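Local atomic coordinates of ribosome-associated factor Y (PDB entry 3TQM), a protein that probably binds ribosomes as a hibernation factor of the short HPF type, associating with 100S ribosomes, the dimers of 70S ribosomes, and so helping to hold translation in check. Residues H2-Q8 with N36-H42; L56-I61 with Q84-Y88; I61-A65 with L77-L81. All blocks are in the same frame, centred on the assembly; numbering follows the deposited sequence. Where two conformers were deposited one is given.

Interaction 1 of 3, residues H2-Q8 with N36-H42; sequences HIQMTGQ and NIHIIFH
Thr-6 and His-38 make the one side-chain hydrogen bond between strands 2-8 and 36-42: OG1 of Thr-6 lies 2.9 Å from NE2 of His-38, at the ring edge and in the ring plane, and either partner could supply the proton. With chi1 of Thr-6 at -56°, OG1 sits beside its own backbone N and faces the imidazole. Gln-4 covers one face of the same ring. Its extended chain lays the amide over the imidazole with the two planes only 15° apart, CD being 3.5 Å from CE1 of His-38, while CG makes a CH-pi contact nearer the backbone. The ring is thus held at an edge and over a face by two residues of the neighbouring strand.

On the other side of the sheet the contact is apolar. SE of selenomethionine Met-5 lies at the edge of the Phe-41 ring, 3.9 Å from its CE1, a Met-aromatic contact, and Ile-3 lies beside Ile-37.

Behind both faces is a regular parallel pairing in which His-2, Gln-4, Thr-6 and Gln-8 alternate with Ile-37, Ile-39 and Phe-41 as bonding residues. Ile-39 N reaches Gln-4 O at 2.7 Å, and Thr-6 N reaches Ile-39 O at 2.8 Å. Further out, helix 14-24 covers the Ile-3, Met-5 and Ile-39 face through Leu-24, Arg-17 and Thr-20, making this the parallel strand pair of a left-handed beta-alpha-beta crossover. Met-70 and Val-74 of helix 70-89 pack on Phe-41.

The chemistry divides the sheet into two unlike faces: one greasy and covered by helices, the other carrying His-2, Gln-4, Thr-6 and His-38, where the Thr-6 bond and the Gln-4 amide together restrict rotation of the His-38 imidazole.

Interaction 2 of 3, residues L56-I61 with Q84-Y88; sequences LPGSTI and QLSKY
Leu-56 and Tyr-88 make the aromatic contact between the 56-61 hairpin and helix 84-88. CD1 of Leu-56 stands over one face of the phenol ring in a CH-pi contact, 3.8 Å from the centroid and 18° off the normal. The tyrosine CG lies anti to its backbone N (chi1 163°), which swings the ring out from the helix across the turn. Ser-59 OG comes to the ring edge instead, 3.6 Å from CD1 of Tyr-88.

The aliphatic contacts lie a helical turn earlier. CD1 of Ile-61, at the end of an extended branch (chi2 -178°), is 3.6 Å from the backbone O of Gln-84, and CG2 of Ile-61 meets CB of Gln-84 at the same distance. Leu-85 puts its CD2 against two side chains of the hairpin, 4.0 Å from CD2 of Leu-56 and close to Ile-61 CD1 as well.

Polar bonds here stay within each segment or go outside the pair. A type II turn from Leu-56 to Ser-59 reverses the chain, with Gly-58 at a positive phi, and Leu-56 N bonds to Ser-59 O at 3.1 Å. The Tyr-88 hydroxyl is hydrogen-bonded to the Glu-33 carboxylate.

Helix and hairpin therefore meet through van der Waals and CH-pi contacts, while the Glu-33 bond helps fix the polar end of the ring that spans them.

Interaction 3 of 3, residues I61-A65 with L77-L81; sequences INAQA and LMHKL
Ala-63 faces Leu-77 and Leu-81 where helix 70-89 packs against the edge strand 59-65, in the alpha/beta sandwich of the HPF/YfiA family: a four-stranded sheet with both helices on one side. The segments run nearly opposite ways, at 150°, and their axes approach to 7.7 Å, close for a helix on a sheet. Two small residues, Ala-63 and Ala-65, point toward the helix, which is consistent with so close an approach.

The apolar contacts are made by methyl groups. CB of Ala-63 fits between two leucines one helical turn apart, 3.6 Å from CD1 of Leu-77 and 3.7 Å from CD2 of Leu-81. Leu-77 throws its CG anti to the backbone N (chi1 -177°), and this brings CD1 over the strand, where it also rests against the Ala-63 carbonyl. Ala-65 meets the helix nearer its N-terminal end: its CB is 3.8 Å from the backbone N of Leu-77. At the other end CG2 of Ile-61 touches CD2 of Leu-81 at 4.1 Å. Farther out, Leu-77 continues onto Val-50 and Ala-52 of the next strand, and Leu-81 onto Leu-24 of helix 14-24, so these leucines belong to the core shared by the sheet and both helices.

The polar contact is made by Lys-80. Its aliphatic chain runs out past the alanines, with CB near CB of Ala-63 and CD near CB of Ala-65, and its ammonium group comes round the sheet edge to a backbone carbonyl. The strand can offer this group because its main-chain pairing partner, strand 47-56, lies along its other side, bonded to Ala-63 and Ala-65. The lysine is extended beyond CG, and NZ meets Gln-64 O at 2.8 Å, with a C=O...N angle of 161°.

From the N terminus, strand 2-8 leads through helix 14-24 to strand 36-44, and interaction 1 closes that crossover, joining an edge strand to the sheet interior. The chain then goes on through strand 47-56 and the hairpin turn into strand 59-65, the opposite edge. Interaction 3 closes the shorter loop from this strand to helix 70-89, and it is nested inside the longer loop of interaction 2. These two share Ile-61 and fasten successive lengths of the same strand and helix. Interaction 1 precedes both in the chain. It touches interaction 3 through His-42 and Gln-64, yet stays about 6 Å from interaction 2 at the nearest atoms.

Interaction 1 of 3, residues H2-Q8 with N36-H42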
ATOM      1  N   HIS A   2       7.622   7.886  -5.737  1.00 40.35           N
ATOM      2  CA  HIS A   2       6.516   8.822  -5.621  1.00 39.62           C
ATOM      3  C   HIS A   2       5.282   8.154  -5.015  1.00 37.45           C
ATOM      4  O   HIS A   2       4.772   7.165  -5.548  1.00 34.97           O
ATOM      5  CB  HIS A   2       6.179   9.430  -6.978  1.00 41.64           C
ATOM      6  CG  HIS A   2       5.166  10.528  -6.907  1.00 46.24           C
ATOM      7  ND1 HIS A   2       5.311  11.625  -6.082  1.00 48.16           N
ATOM      8  CD2 HIS A   2       3.990  10.704  -7.555  1.00 49.37           C
ATOM      9  CE1 HIS A   2       4.270  12.426  -6.226  1.00 49.93           C
ATOM     10  NE2 HIS A   2       3.454  11.890  -7.115  1.00 50.75           N
ATOM     11  N   ILE A   3       4.809   8.707  -3.902  1.00 35.19           N
ATOM     12  CA  ILE A   3       3.665   8.153  -3.188  1.00 31.30           C
ATOM     13  C   ILE A   3       2.491   9.128  -3.156  1.00 28.47           C
ATOM     14  O   ILE A   3       2.617  10.254  -2.678  1.00 30.55           O
ATOM     15  CB  ILE A   3       4.038   7.785  -1.742  1.00 30.60           C
ATOM     16  CG1 ILE A   3       5.077   6.661  -1.728  1.00 31.10           C
ATOM     17  CG2 ILE A   3       2.801   7.373  -0.959  1.00 29.19           C
ATOM     18  CD1 ILE A   3       5.516   6.260  -0.340  1.00 30.21           C
ATOM     19  N   GLN A   4       1.349   8.684  -3.669  1.00 24.37           N
ATOM     20  CA  GLN A   4       0.125   9.471  -3.600  1.00 24.84           C
ATOM     21  C   GLN A   4      -0.915   8.746  -2.755  1.00 23.16           C
ATOM     22  O   GLN A   4      -1.130   7.549  -2.922  1.00 22.55           O
ATOM     23  CB  GLN A   4      -0.425   9.749  -4.997  1.00 28.25           C
ATOM     24  CG  GLN A   4      -1.686  10.608  -5.002  1.00 36.47           C
ATOM     25  CD  GLN A   4      -2.259  10.800  -6.393  1.00 43.96           C
ATOM     26  OE1 GLN A   4      -1.662  10.377  -7.385  1.00 46.71           O
ATOM     27  NE2 GLN A   4      -3.423  11.437  -6.474  1.00 45.65           N
HETATM   28  N   MSE A   5      -1.559   9.476  -1.848  1.00 23.36           N
HETATM   29  CA  MSE A   5      -2.560   8.882  -0.965  1.00 23.17           C
HETATM   30  C   MSE A   5      -3.908   9.588  -1.076  1.00 23.17           C
HETATM   31  O   MSE A   5      -3.993  10.815  -1.003  1.00 23.57           O
HETATM   32  CB  MSE A   5      -2.088   8.908   0.489  1.00 23.79           C
HETATM   33  CG  MSE A   5      -0.752   8.227   0.722  1.00 24.12           C
HETATM   34 SE   MSE A   5      -0.442   7.883   2.617  1.00 35.08          SE
HETATM   35  CE  MSE A   5       1.434   7.349   2.520  1.00 17.08           C
ATOM     36  N   THR A   6      -4.964   8.801  -1.247  1.00 22.50           N
ATOM     37  CA  THR A   6      -6.307   9.344  -1.363  1.00 20.05           C
ATOM     38  C   THR A   6      -7.247   8.709  -0.344  1.00 18.08           C
ATOM     39  O   THR A   6      -7.353   7.484  -0.260  1.00 16.72           O
ATOM     40  CB  THR A   6      -6.878   9.119  -2.775  1.00 18.38           C
ATOM     41  OG1 THR A   6      -5.993   9.685  -3.752  1.00 15.06           O
ATOM     42  CG2 THR A   6      -8.257   9.760  -2.895  1.00 18.35           C
ATOM     43  N   GLY A   7      -7.917   9.547   0.439  1.00 16.51           N
ATOM     44  CA  GLY A   7      -8.936   9.074   1.353  1.00 16.66           C
ATOM     45  C   GLY A   7     -10.298   9.177   0.697  1.00 22.32           C
ATOM     46  O   GLY A   7     -10.765  10.267   0.381  1.00 26.70           O
ATOM     47  N   GLN A   8     -10.937   8.036   0.477  1.00 23.85           N
ATOM     48  CA  GLN A   8     -12.256   8.029  -0.133  1.00 28.07           C
ATOM     49  C   GLN A   8     -13.335   7.902   0.936  1.00 32.76           C
ATOM     50  O   GLN A   8     -13.648   6.803   1.396  1.00 34.06           O
ATOM     51  CB  GLN A   8     -12.384   6.897  -1.149  1.00 27.83           C
ATOM     52  CG  GLN A   8     -13.655   6.973  -1.971  1.00 32.34           C
ATOM     53  CD  GLN A   8     -14.046   5.636  -2.560  1.00 35.15           C
ATOM     54  OE1 GLN A   8     -13.644   4.583  -2.063  1.00 37.38           O
ATOM     55  NE2 GLN A   8     -14.838   5.668  -3.625  1.00 35.42           N
ATOM     56  N   ASN A  36       5.860   4.697  -9.150  1.00 27.92           N
ATOM     57  CA  ASN A  36       4.674   5.299  -8.544  1.00 30.45           C
ATOM     58  C   ASN A  36       3.888   4.352  -7.643  1.00 29.66           C
ATOM     59  O   ASN A  36       3.636   3.198  -7.995  1.00 29.33           O
ATOM     60  CB  ASN A  36       3.731   5.841  -9.619  1.00 35.38           C
ATOM     61  CG  ASN A  36       4.302   7.032 -10.353  1.00 41.08           C
ATOM     62  OD1 ASN A  36       4.313   8.149  -9.833  1.00 43.71           O
ATOM     63  ND2 ASN A  36       4.765   6.808 -11.580  1.00 42.20           N
ATOM     64  N   ILE A  37       3.486   4.859  -6.486  1.00 27.03           N
ATOM     65  CA  ILE A  37       2.587   4.133  -5.607  1.00 24.04           C
ATOM     66  C   ILE A  37       1.389   5.009  -5.292  1.00 26.03           C
ATOM     67  O   ILE A  37       1.541   6.096  -4.735  1.00 30.23           O
ATOM     68  CB  ILE A  37       3.259   3.763  -4.282  1.00 22.27           C
ATOM     69  CG1 ILE A  37       4.493   2.900  -4.530  1.00 25.12           C
ATOM     70  CG2 ILE A  37       2.271   3.045  -3.374  1.00 22.12           C
ATOM     71  CD1 ILE A  37       5.026   2.247  -3.276  1.00 28.18           C
ATOM     72  N   HIS A  38       0.199   4.546  -5.655  1.00 24.08           N
ATOM     73  CA  HIS A  38      -1.016   5.263  -5.302  1.00 25.27           C
ATOM     74  C   HIS A  38      -1.832   4.443  -4.311  1.00 25.17           C
ATOM     75  O   HIS A  38      -2.279   3.338  -4.621  1.00 23.71           O
ATOM     76  CB  HIS A  38      -1.843   5.605  -6.543  1.00 24.50           C
ATOM     77  CG  HIS A  38      -2.923   6.611  -6.285  1.00 25.70           C
ATOM     78  ND1 HIS A  38      -3.588   7.266  -7.299  1.00 25.53           N
ATOM     79  CD2 HIS A  38      -3.453   7.073  -5.127  1.00 24.90           C
ATOM     80  CE1 HIS A  38      -4.481   8.087  -6.779  1.00 24.18           C
ATOM     81  NE2 HIS A  38      -4.421   7.991  -5.462  1.00 23.92           N
ATOM     82  N   ILE A  39      -2.005   4.990  -3.112  1.00 25.79           N
ATOM     83  CA  ILE A  39      -2.724   4.317  -2.039  1.00 26.84           C
ATOM     84  C   ILE A  39      -4.095   4.944  -1.822  1.00 27.01           C
ATOM     85  O   ILE A  39      -4.244   6.165  -1.846  1.00 26.45           O
ATOM     86  CB  ILE A  39      -1.936   4.376  -0.719  1.00 27.81           C
ATOM     87  CG1 ILE A  39      -0.590   3.680  -0.880  1.00 29.92           C
ATOM     88  CG2 ILE A  39      -2.720   3.727   0.411  1.00 29.13           C
ATOM     89  CD1 ILE A  39       0.228   3.689   0.375  1.00 32.79           C
ATOM     90  N   ILE A  40      -5.094   4.097  -1.608  1.00 26.79           N
ATOM     91  CA  ILE A  40      -6.451   4.564  -1.379  1.00 26.54           C
ATOM     92  C   ILE A  40      -7.047   3.963  -0.111  1.00 27.01           C
ATOM     93  O   ILE A  40      -7.247   2.751  -0.015  1.00 24.62           O
ATOM     94  CB  ILE A  40      -7.358   4.257  -2.581  1.00 26.64           C
ATOM     95  CG1 ILE A  40      -6.813   4.939  -3.839  1.00 27.97           C
ATOM     96  CG2 ILE A  40      -8.783   4.707  -2.304  1.00 23.97           C
ATOM     97  CD1 ILE A  40      -7.721   4.830  -5.033  1.00 29.10           C
ATOM     98  N   PHE A  41      -7.314   4.826   0.865  1.00 28.03           N
ATOM     99  CA  PHE A  41      -7.951   4.413   2.109  1.00 29.27           C
ATOM    100  C   PHE A  41      -9.467   4.542   1.980  1.00 30.59           C
ATOM    101  O   PHE A  41      -9.970   5.464   1.342  1.00 31.83           O
ATOM    102  CB  PHE A  41      -7.472   5.276   3.271  1.00 27.47           C
ATOM    103  CG  PHE A  41      -5.991   5.193   3.526  1.00 28.28           C
ATOM    104  CD1 PHE A  41      -5.105   5.977   2.808  1.00 28.83           C
ATOM    105  CD2 PHE A  41      -5.488   4.336   4.489  1.00 28.72           C
ATOM    106  CE1 PHE A  41      -3.745   5.902   3.040  1.00 30.75           C
ATOM    107  CE2 PHE A  41      -4.131   4.256   4.727  1.00 29.81           C
ATOM    108  CZ  PHE A  41      -3.257   5.040   4.003  1.00 29.90           C
ATOM    109  N   HIS A  42     -10.193   3.592   2.554  0.51 30.40           N
ATOM    110  CA  HIS A  42     -11.640   3.704   2.598  0.51 30.42           C
ATOM    111  C   HIS A  42     -12.240   2.729   3.592  0.51 30.82           C
ATOM    112  O   HIS A  42     -11.653   1.698   3.910  0.51 30.67           O
ATOM    113  CB  HIS A  42     -12.264   3.538   1.205  0.51 30.32           C
ATOM    114  CG  HIS A  42     -11.764   2.348   0.449  0.51 30.26           C
ATOM    115  ND1 HIS A  42     -10.478   2.262  -0.043  0.51 29.98           N
ATOM    116  CD2 HIS A  42     -12.386   1.205   0.075  0.51 29.83           C
ATOM    117  CE1 HIS A  42     -10.327   1.111  -0.675  0.51 29.85           C
ATOM    118  NE2 HIS A  42     -11.470   0.452  -0.618  0.51 29.79           N
TER

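Interaction 2 of 3, residues L56-I61 with Q84-Y88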
ATOM      1  N   LEU A  56       5.875  -0.683 -11.580  1.00 22.71           N
ATOM      2  CA  LEU A  56       7.249  -1.092 -11.819  1.00 23.22           C
ATOM      3  C   LEU A  56       7.493  -1.026 -13.319  1.00 28.68           C
ATOM      4  O   LEU A  56       6.546  -0.895 -14.096  1.00 30.34           O
ATOM      5  CB  LEU A  56       7.474  -2.521 -11.325  1.00 18.70           C
ATOM      6  CG  LEU A  56       7.208  -2.805  -9.848  1.00 17.85           C
ATOM      7  CD1 LEU A  56       6.610  -4.191  -9.680  1.00 18.20           C
ATOM      8  CD2 LEU A  56       8.474  -2.651  -9.008  1.00 18.11           C
ATOM      9  N   PRO A  57       8.764  -1.105 -13.738  1.00 33.59           N
ATOM     10  CA  PRO A  57       9.046  -1.111 -15.178  1.00 34.68           C
ATOM     11  C   PRO A  57       8.485  -2.366 -15.846  1.00 33.92           C
ATOM     12  O   PRO A  57       8.962  -3.472 -15.584  1.00 33.61           O
ATOM     13  CB  PRO A  57      10.579  -1.114 -15.235  1.00 35.00           C
ATOM     14  CG  PRO A  57      11.012  -0.548 -13.914  1.00 34.90           C
ATOM     15  CD  PRO A  57       9.998  -1.061 -12.934  1.00 35.49           C
ATOM     16  N   GLY A  58       7.473  -2.191 -16.691  1.00 33.17           N
ATOM     17  CA  GLY A  58       6.922  -3.294 -17.458  1.00 30.71           C
ATOM     18  C   GLY A  58       5.677  -3.941 -16.882  1.00 31.20           C
ATOM     19  O   GLY A  58       5.010  -4.714 -17.565  1.00 31.86           O
ATOM     20  N   SER A  59       5.357  -3.637 -15.628  1.00 30.14           N
ATOM     21  CA  SER A  59       4.204  -4.257 -14.981  1.00 29.01           C
ATOM     22  C   SER A  59       3.585  -3.396 -13.888  1.00 26.05           C
ATOM     23  O   SER A  59       4.106  -2.338 -13.544  1.00 26.11           O
ATOM     24  CB  SER A  59       4.579  -5.635 -14.419  1.00 30.85           C
ATOM     25  OG  SER A  59       5.688  -5.543 -13.536  1.00 30.83           O
ATOM     26  N   THR A  60       2.465  -3.866 -13.349  1.00 25.24           N
ATOM     27  CA  THR A  60       1.743  -3.133 -12.321  1.00 25.33           C
ATOM     28  C   THR A  60       1.200  -4.091 -11.267  1.00 26.58           C
ATOM     29  O   THR A  60       0.631  -5.133 -11.596  1.00 27.29           O
ATOM     30  CB  THR A  60       0.577  -2.329 -12.920  1.00 23.68           C
ATOM     31  OG1 THR A  60       1.076  -1.435 -13.919  1.00 22.58           O
ATOM     32  CG2 THR A  60      -0.136  -1.529 -11.844  1.00 23.41           C
ATOM     33  N   ILE A  61       1.379  -3.736  -9.998  1.00 25.35           N
ATOM     34  CA  ILE A  61       0.866  -4.543  -8.897  1.00 21.55           C
ATOM     35  C   ILE A  61      -0.338  -3.872  -8.241  1.00 22.65           C
ATOM     36  O   ILE A  61      -0.261  -2.718  -7.823  1.00 20.71           O
ATOM     37  CB  ILE A  61       1.950  -4.797  -7.829  1.00 17.25           C
ATOM     38  CG1 ILE A  61       3.063  -5.689  -8.390  1.00 19.12           C
ATOM     39  CG2 ILE A  61       1.344  -5.427  -6.585  1.00 12.09           C
ATOM     40  CD1 ILE A  61       4.159  -6.020  -7.386  1.00 18.25           C
ATOM     41  N   GLN A  84       3.854  -9.925  -3.720  1.00 21.49           N
ATOM     42  CA  GLN A  84       3.721  -9.620  -5.142  1.00 22.68           C
ATOM     43  C   GLN A  84       5.031  -9.127  -5.755  1.00 23.69           C
ATOM     44  O   GLN A  84       5.314  -9.385  -6.928  1.00 22.61           O
ATOM     45  CB  GLN A  84       2.602  -8.602  -5.376  1.00 21.98           C
ATOM     46  CG  GLN A  84       1.211  -9.157  -5.118  1.00 22.99           C
ATOM     47  CD  GLN A  84       0.952 -10.442  -5.881  1.00 25.89           C
ATOM     48  OE1 GLN A  84       0.502 -11.436  -5.311  1.00 27.88           O
ATOM     49  NE2 GLN A  84       1.238 -10.430  -7.180  1.00 26.13           N
ATOM     50  N   LEU A  85       5.822  -8.418  -4.956  1.00 22.68           N
ATOM     51  CA  LEU A  85       7.135  -7.961  -5.390  1.00 20.69           C
ATOM     52  C   LEU A  85       8.103  -9.134  -5.531  1.00 21.30           C
ATOM     53  O   LEU A  85       8.949  -9.144  -6.422  1.00 24.57           O
ATOM     54  CB  LEU A  85       7.692  -6.918  -4.421  1.00 21.52           C
ATOM     55  CG  LEU A  85       7.129  -5.501  -4.555  1.00 22.85           C
ATOM     56  CD1 LEU A  85       7.414  -4.677  -3.310  1.00 24.11           C
ATOM     57  CD2 LEU A  85       7.686  -4.816  -5.796  1.00 24.13           C
ATOM     58  N   SER A  86       7.975 -10.126  -4.657  1.00 21.77           N
ATOM     59  CA  SER A  86       8.830 -11.306  -4.735  1.00 24.04           C
ATOM     60  C   SER A  86       8.527 -12.143  -5.974  1.00 26.51           C
ATOM     61  O   SER A  86       9.427 -12.753  -6.547  1.00 28.74           O
ATOM     62  CB  SER A  86       8.723 -12.154  -3.468  1.00 25.44           C
ATOM     63  OG  SER A  86       9.419 -11.547  -2.392  1.00 27.62           O
ATOM     64  N   LYS A  87       7.262 -12.177  -6.381  1.00 28.13           N
ATOM     65  CA  LYS A  87       6.885 -12.851  -7.622  1.00 30.29           C
ATOM     66  C   LYS A  87       7.440 -12.077  -8.816  1.00 26.83           C
ATOM     67  O   LYS A  87       7.981 -12.665  -9.754  1.00 29.02           O
ATOM     68  CB  LYS A  87       5.366 -12.982  -7.738  1.00 33.39           C
ATOM     69  CG  LYS A  87       4.750 -13.976  -6.767  1.00 41.62           C
ATOM     70  CD  LYS A  87       3.249 -14.102  -6.980  1.00 47.99           C
ATOM     71  CE  LYS A  87       2.652 -15.163  -6.066  1.00 54.92           C
ATOM     72  NZ  LYS A  87       1.169 -15.262  -6.213  1.00 58.17           N
ATOM     73  N   TYR A  88       7.295 -10.758  -8.772  1.00 19.51           N
ATOM     74  CA  TYR A  88       7.856  -9.886  -9.788  1.00 23.55           C
ATOM     75  C   TYR A  88       9.339 -10.179  -9.977  1.00 27.05           C
ATOM     76  O   TYR A  88       9.808 -10.391 -11.096  1.00 24.62           O
ATOM     77  CB  TYR A  88       7.652  -8.422  -9.388  1.00 24.00           C
ATOM     78  CG  TYR A  88       8.527  -7.445 -10.134  1.00 26.06           C
ATOM     79  CD1 TYR A  88       8.149  -6.956 -11.378  1.00 28.84           C
ATOM     80  CD2 TYR A  88       9.726  -7.005  -9.592  1.00 26.00           C
ATOM     81  CE1 TYR A  88       8.944  -6.061 -12.062  1.00 28.34           C
ATOM     82  CE2 TYR A  88      10.529  -6.109 -10.270  1.00 26.96           C
ATOM     83  CZ  TYR A  88      10.132  -5.641 -11.505  1.00 27.83           C
ATOM     84  OH  TYR A  88      10.927  -4.749 -12.186  1.00 29.06           O
TER

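Interaction 3 of 3, residues I61-A65 with L77-L81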
ATOM      1  N   ILE A  61       1.379  -3.736  -9.998  1.00 25.35           N
ATOM      2  CA  ILE A  61       0.866  -4.543  -8.897  1.00 21.55           C
ATOM      3  C   ILE A  61      -0.338  -3.872  -8.241  1.00 22.65           C
ATOM      4  O   ILE A  61      -0.261  -2.718  -7.823  1.00 20.71           O
ATOM      5  CB  ILE A  61       1.950  -4.797  -7.829  1.00 17.25           C
ATOM      6  CG1 ILE A  61       3.063  -5.689  -8.390  1.00 19.12           C
ATOM      7  CG2 ILE A  61       1.344  -5.427  -6.585  1.00 12.09           C
ATOM      8  CD1 ILE A  61       4.159  -6.020  -7.386  1.00 18.25           C
ATOM      9  N   ASN A  62      -1.449  -4.599  -8.162  1.00 25.60           N
ATOM     10  CA  ASN A  62      -2.617  -4.137  -7.417  1.00 26.43           C
ATOM     11  C   ASN A  62      -2.899  -5.064  -6.241  1.00 29.00           C
ATOM     12  O   ASN A  62      -3.066  -6.271  -6.423  1.00 33.98           O
ATOM     13  CB  ASN A  62      -3.853  -4.057  -8.316  1.00 24.14           C
ATOM     14  CG  ASN A  62      -3.711  -3.023  -9.413  1.00 24.08           C
ATOM     15  OD1 ASN A  62      -3.850  -1.825  -9.173  1.00 25.38           O
ATOM     16  ND2 ASN A  62      -3.441  -3.481 -10.628  1.00 24.55           N
ATOM     17  N   ALA A  63      -2.941  -4.502  -5.038  1.00 26.54           N
ATOM     18  CA  ALA A  63      -3.183  -5.291  -3.837  1.00 24.13           C
ATOM     19  C   ALA A  63      -4.178  -4.600  -2.911  1.00 26.23           C
ATOM     20  O   ALA A  63      -4.204  -3.374  -2.821  1.00 24.21           O
ATOM     21  CB  ALA A  63      -1.873  -5.553  -3.108  1.00 21.13           C
ATOM     22  N   GLN A  64      -4.992  -5.394  -2.221  1.00 28.61           N
ATOM     23  CA  GLN A  64      -5.984  -4.865  -1.289  1.00 28.13           C
ATOM     24  C   GLN A  64      -6.063  -5.706  -0.017  1.00 26.93           C
ATOM     25  O   GLN A  64      -5.976  -6.931  -0.068  1.00 27.88           O
ATOM     26  CB  GLN A  64      -7.359  -4.800  -1.953  1.00 29.08           C
ATOM     27  CG  GLN A  64      -8.417  -4.094  -1.121  1.00 33.42           C
ATOM     28  CD  GLN A  64      -9.817  -4.269  -1.679  1.00 36.83           C
ATOM     29  OE1 GLN A  64     -10.327  -5.386  -1.770  1.00 39.10           O
ATOM     30  NE2 GLN A  64     -10.443  -3.163  -2.063  1.00 37.03           N
ATOM     31  N   ALA A  65      -6.227  -5.038   1.121  1.00 23.93           N
ATOM     32  CA  ALA A  65      -6.385  -5.719   2.401  1.00 22.86           C
ATOM     33  C   ALA A  65      -7.398  -4.977   3.261  1.00 23.38           C
ATOM     34  O   ALA A  65      -7.728  -3.824   2.980  1.00 23.65           O
ATOM     35  CB  ALA A  65      -5.050  -5.824   3.119  1.00 21.33           C
ATOM     36  N   LEU A  77      -1.449  -5.003   4.111  1.00 28.38           N
ATOM     37  CA  LEU A  77      -1.245  -4.677   2.704  1.00 26.19           C
ATOM     38  C   LEU A  77       0.232  -4.741   2.325  1.00 27.93           C
ATOM     39  O   LEU A  77       0.574  -5.085   1.193  1.00 29.47           O
ATOM     40  CB  LEU A  77      -1.809  -3.293   2.383  1.00 22.00           C
ATOM     41  CG  LEU A  77      -1.719  -2.856   0.919  1.00 21.42           C
ATOM     42  CD1 LEU A  77      -2.420  -3.857   0.013  1.00 18.07           C
ATOM     43  CD2 LEU A  77      -2.302  -1.466   0.733  1.00 22.58           C
HETATM   44  N   MSE A  78       1.102  -4.407   3.274  1.00 25.18           N
HETATM   45  CA  MSE A  78       2.540  -4.467   3.035  1.00 22.18           C
HETATM   46  C   MSE A  78       2.992  -5.898   2.748  1.00 20.86           C
HETATM   47  O   MSE A  78       3.801  -6.132   1.853  1.00 19.57           O
HETATM   48  CB  MSE A  78       3.317  -3.895   4.222  1.00 21.26           C
HETATM   49  CG  MSE A  78       3.023  -2.435   4.538  1.00 21.08           C
HETATM   50 SE   MSE A  78       3.388  -1.212   3.056  1.00 34.72          SE
HETATM   51  CE  MSE A  78       1.576  -1.020   2.363  1.00 27.57           C
ATOM     52  N   HIS A  79       2.464  -6.852   3.510  1.00 21.91           N
ATOM     53  CA  HIS A  79       2.796  -8.263   3.312  1.00 21.11           C
ATOM     54  C   HIS A  79       2.337  -8.748   1.944  1.00 19.64           C
ATOM     55  O   HIS A  79       3.039  -9.504   1.277  1.00 23.98           O
ATOM     56  CB  HIS A  79       2.177  -9.137   4.404  1.00 21.50           C
ATOM     57  CG  HIS A  79       2.736  -8.890   5.770  1.00 22.60           C
ATOM     58  ND1 HIS A  79       4.007  -9.277   6.135  1.00 22.81           N
ATOM     59  CD2 HIS A  79       2.192  -8.305   6.863  1.00 22.58           C
ATOM     60  CE1 HIS A  79       4.225  -8.936   7.392  1.00 24.38           C
ATOM     61  NE2 HIS A  79       3.139  -8.344   7.858  1.00 22.81           N
ATOM     62  N   LYS A  80       1.150  -8.317   1.533  1.00 18.43           N
ATOM     63  CA  LYS A  80       0.636  -8.667   0.215  1.00 18.71           C
ATOM     64  C   LYS A  80       1.498  -8.047  -0.883  1.00 15.31           C
ATOM     65  O   LYS A  80       1.750  -8.677  -1.913  1.00 14.33           O
ATOM     66  CB  LYS A  80      -0.822  -8.223   0.063  1.00 19.59           C
ATOM     67  CG  LYS A  80      -1.803  -9.049   0.880  1.00 22.95           C
ATOM     68  CD  LYS A  80      -3.247  -8.746   0.503  1.00 26.20           C
ATOM     69  CE  LYS A  80      -4.197  -9.748   1.141  1.00 28.50           C
ATOM     70  NZ  LYS A  80      -5.607  -9.549   0.708  1.00 28.68           N
ATOM     71  N   LEU A  81       1.947  -6.815  -0.660  1.00 13.32           N
ATOM     72  CA  LEU A  81       2.829  -6.149  -1.609  1.00 14.98           C
ATOM     73  C   LEU A  81       4.161  -6.883  -1.736  1.00 20.29           C
ATOM     74  O   LEU A  81       4.617  -7.166  -2.843  1.00 23.63           O
ATOM     75  CB  LEU A  81       3.071  -4.694  -1.203  1.00 12.02           C
ATOM     76  CG  LEU A  81       1.953  -3.686  -1.447  1.00 14.06           C
ATOM     77  CD1 LEU A  81       2.461  -2.273  -1.202  1.00 15.90           C
ATOM     78  CD2 LEU A  81       1.411  -3.816  -2.862  1.00 13.88           C
TER